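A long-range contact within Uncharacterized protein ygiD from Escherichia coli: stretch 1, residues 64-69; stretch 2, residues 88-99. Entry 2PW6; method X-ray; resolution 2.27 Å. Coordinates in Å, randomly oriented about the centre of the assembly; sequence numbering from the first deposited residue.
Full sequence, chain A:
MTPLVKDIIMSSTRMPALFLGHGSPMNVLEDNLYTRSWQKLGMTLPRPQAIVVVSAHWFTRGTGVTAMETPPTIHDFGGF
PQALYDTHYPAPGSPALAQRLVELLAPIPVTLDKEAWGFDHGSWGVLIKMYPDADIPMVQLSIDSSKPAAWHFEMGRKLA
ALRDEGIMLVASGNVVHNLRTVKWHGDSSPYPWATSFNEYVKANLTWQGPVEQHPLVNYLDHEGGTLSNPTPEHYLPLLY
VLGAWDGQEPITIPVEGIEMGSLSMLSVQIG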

# COMPACT_ATOMS: atom_id res chain seq x y z
N GLY A 64 18.43 2.86 -4.97
CA GLY A 64 18.63 1.84 -3.96
C GLY A 64 18.51 0.44 -4.55
O GLY A 64 17.92 0.27 -5.63
N VAL A 65 19.11 -0.54 -3.86
CA VAL A 65 19.12 -1.96 -4.23
C VAL A 65 19.01 -2.73 -2.91
O VAL A 65 19.61 -2.33 -1.90
CB VAL A 65 20.43 -2.33 -4.99
CG1 VAL A 65 20.76 -3.82 -4.93
CG2 VAL A 65 20.41 -1.90 -6.42
N THR A 66 18.22 -3.80 -2.88
CA THR A 66 18.18 -4.69 -1.73
C THR A 66 18.52 -6.10 -2.20
O THR A 66 18.16 -6.49 -3.29
CB THR A 66 16.78 -4.78 -1.06
OG1 THR A 66 15.92 -5.60 -1.85
CG2 THR A 66 16.16 -3.42 -0.88
N ALA A 67 19.18 -6.88 -1.37
CA ALA A 67 19.38 -8.28 -1.69
C ALA A 67 18.36 -9.09 -0.93
O ALA A 67 18.33 -10.31 -1.07
CB ALA A 67 20.79 -8.72 -1.38
N MSE A 68 17.52 -8.41 -0.14
CA MSE A 68 16.37 -9.03 0.53
C MSE A 68 16.76 -10.09 1.57
O MSE A 68 16.28 -11.22 1.53
CB MSE A 68 15.38 -9.62 -0.49
CG MSE A 68 14.76 -8.58 -1.40
SE MSE A 68 13.53 -9.31 -2.68
CE MSE A 68 12.17 -10.03 -1.52
N GLU A 69 17.63 -9.69 2.51
CA GLU A 69 18.07 -10.55 3.61
C GLU A 69 17.23 -10.34 4.88
O GLU A 69 17.73 -10.56 6.00
CB GLU A 69 19.56 -10.29 3.90
N HIS A 88 2.81 -10.15 1.43
CA HIS A 88 3.91 -11.06 1.82
C HIS A 88 4.36 -11.89 0.62
O HIS A 88 3.59 -12.67 0.07
CB HIS A 88 3.49 -11.95 3.01
CG HIS A 88 4.57 -12.87 3.49
ND1 HIS A 88 5.73 -12.42 4.10
CD2 HIS A 88 4.65 -14.22 3.48
CE1 HIS A 88 6.48 -13.46 4.44
NE2 HIS A 88 5.84 -14.56 4.07
N TYR A 89 5.59 -11.66 0.18
CA TYR A 89 6.16 -12.39 -0.93
C TYR A 89 7.59 -12.80 -0.55
O TYR A 89 8.53 -12.02 -0.80
CB TYR A 89 6.12 -11.60 -2.23
CG TYR A 89 6.42 -12.45 -3.45
CD1 TYR A 89 5.47 -13.36 -3.95
CD2 TYR A 89 7.67 -12.37 -4.10
CE1 TYR A 89 5.75 -14.15 -5.06
CE2 TYR A 89 7.96 -13.18 -5.22
CZ TYR A 89 6.99 -14.06 -5.70
OH TYR A 89 7.26 -14.85 -6.82
N PRO A 90 7.74 -14.02 0.03
CA PRO A 90 9.00 -14.46 0.67
C PRO A 90 9.97 -15.09 -0.33
O PRO A 90 10.42 -16.23 -0.13
CB PRO A 90 8.53 -15.48 1.70
CG PRO A 90 7.26 -16.08 1.09
CD PRO A 90 6.70 -15.06 0.09
N ALA A 91 10.30 -14.36 -1.39
CA ALA A 91 11.24 -14.81 -2.37
C ALA A 91 12.62 -14.75 -1.73
O ALA A 91 12.89 -13.84 -0.93
CB ALA A 91 11.18 -13.93 -3.62
N PRO A 92 13.50 -15.72 -2.09
CA PRO A 92 14.86 -15.64 -1.57
C PRO A 92 15.63 -14.54 -2.28
O PRO A 92 15.43 -14.34 -3.48
CB PRO A 92 15.46 -17.01 -1.94
CG PRO A 92 14.70 -17.44 -3.16
CD PRO A 92 13.30 -16.89 -2.96
N GLY A 93 16.50 -13.85 -1.55
CA GLY A 93 17.32 -12.84 -2.12
C GLY A 93 18.51 -13.42 -2.85
O GLY A 93 18.82 -14.60 -2.72
N SER A 94 19.17 -12.56 -3.62
CA SER A 94 20.38 -12.91 -4.31
C SER A 94 21.41 -11.82 -4.05
O SER A 94 21.48 -10.84 -4.80
CB SER A 94 20.12 -13.04 -5.80
OG SER A 94 21.31 -13.34 -6.49
N PRO A 95 22.22 -12.00 -2.99
CA PRO A 95 23.29 -11.01 -2.73
C PRO A 95 24.28 -10.88 -3.88
O PRO A 95 24.77 -9.76 -4.13
CB PRO A 95 23.96 -11.53 -1.44
CG PRO A 95 22.86 -12.41 -0.78
CD PRO A 95 22.18 -13.06 -1.96
N ALA A 96 24.53 -11.98 -4.61
CA ALA A 96 25.39 -11.99 -5.81
C ALA A 96 24.88 -11.05 -6.92
O ALA A 96 25.63 -10.23 -7.48
CB ALA A 96 25.58 -13.41 -6.37
N LEU A 97 23.60 -11.19 -7.25
CA LEU A 97 22.96 -10.27 -8.20
C LEU A 97 22.99 -8.82 -7.70
O LEU A 97 23.25 -7.92 -8.49
CB LEU A 97 21.53 -10.71 -8.55
CG LEU A 97 20.72 -9.78 -9.46
CD1 LEU A 97 21.47 -9.34 -10.73
CD2 LEU A 97 19.40 -10.44 -9.80
N ALA A 98 22.77 -8.61 -6.41
CA ALA A 98 22.83 -7.23 -5.84
C ALA A 98 24.17 -6.54 -6.04
O ALA A 98 24.21 -5.35 -6.39
CB ALA A 98 22.45 -7.20 -4.41
N GLN A 99 25.26 -7.28 -5.81
CA GLN A 99 26.62 -6.76 -5.95
C GLN A 99 26.91 -6.53 -7.41
O GLN A 99 27.52 -5.50 -7.79
CB GLN A 99 27.61 -7.79 -5.35
CG GLN A 99 29.08 -7.69 -5.78
CD GLN A 99 29.93 -8.89 -5.26
OE1 GLN A 99 29.58 -9.52 -4.24
NE2 GLN A 99 30.99 -9.23 -5.97

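Stretch 2 runs as a loop from His-88 to Ser-94 and then enters a helix at Pro-95. It packs against the end of a strand, Gly-64 to Thr-66, and the loop that follows it. No hydrogen bond joins the two stretches. The contact rests on apolar packing, on one close CA-H...O approach and on a methyl group set near two carbonyl oxygens, and it buries 322 Å² in total, both sides summed.

His-88 takes no part. Tyr-89 is the first residue to meet stretch 1, and it does so through its backbone. Its carbonyl O lies 4.2 Å from CE of Met-68, a selenomethionine. The tyrosine ring comes no nearer than 5.7 Å, from Tyr-89 CD2 to Met-68 CE, and its OH is hydrogen-bonded elsewhere in the structure. Pro-90 points away. A weak backbone hydrogen bond, from Ala-91 N to Tyr-89 O at 3.0 Å, spans this turn.

Ala-91 presents its carbonyl to the same methyl group, with Met-68 CE 3.9 Å from Ala-91 O. Met-68 thus reaches along the loop with its chain in the m, t, p rotamer. Its terminal methyl ends near two carbonyl oxygens, from Tyr-89 and Ala-91. These are loose contacts. Pro-92 points away and adds almost nothing.

Gly-93 is where the backbones come closest. Its CA is 4.7 Å from the CA of Met-68. Its CA also lies 2.9 Å from Ala-67 O, with an angle of 142° at the hydrogen, a CA-H...O contact. The absence of a side chain makes this approach possible. A CB built in the ideal position would fall 1.7 Å from Ala-67 O, a clear clash, and 3.0 Å from Met-68 O, which is tight. The amide does less: Gly-93 N is 4.1 Å from Met-68 O, too far for a hydrogen bond.

Ser-94 turns its side chain away from stretch 1 and uses it to cap the helix. Its OG accepts from Leu-97 N at 3.2 Å, with an N-H...acceptor angle of 159°. Its chi1 is 178° (t). Its backbone N sits 3.5 Å from Ala-67 O, a contact that is not a hydrogen bond.

Pro-95 opens the helix. Its CA is 3.6 Å from Ala-67 CB, and the two CB atoms of Pro-95 and Ala-67 are 4.2 Å apart. The CA atoms of Ala-67 and Pro-95 are 4.9 Å apart. Ala-96 points away, and Leu-97 does not reach stretch 1.

Ala-98 lies one turn on from Ser-94, and its N donates to Ser-94 O at 3.0 Å. Its CB points toward stretch 1 and meets two side chains there: Ala-98 CB is 3.8 Å from Ala-67 CB and 3.8 Å from Val-65 CG1. The strand thus joins the apolar packing through Val-65, while Thr-66, between Val-65 and Ala-67, points away. Gln-99 points away and makes no contact; Ala-98 is the last residue of the stretch to touch stretch 1.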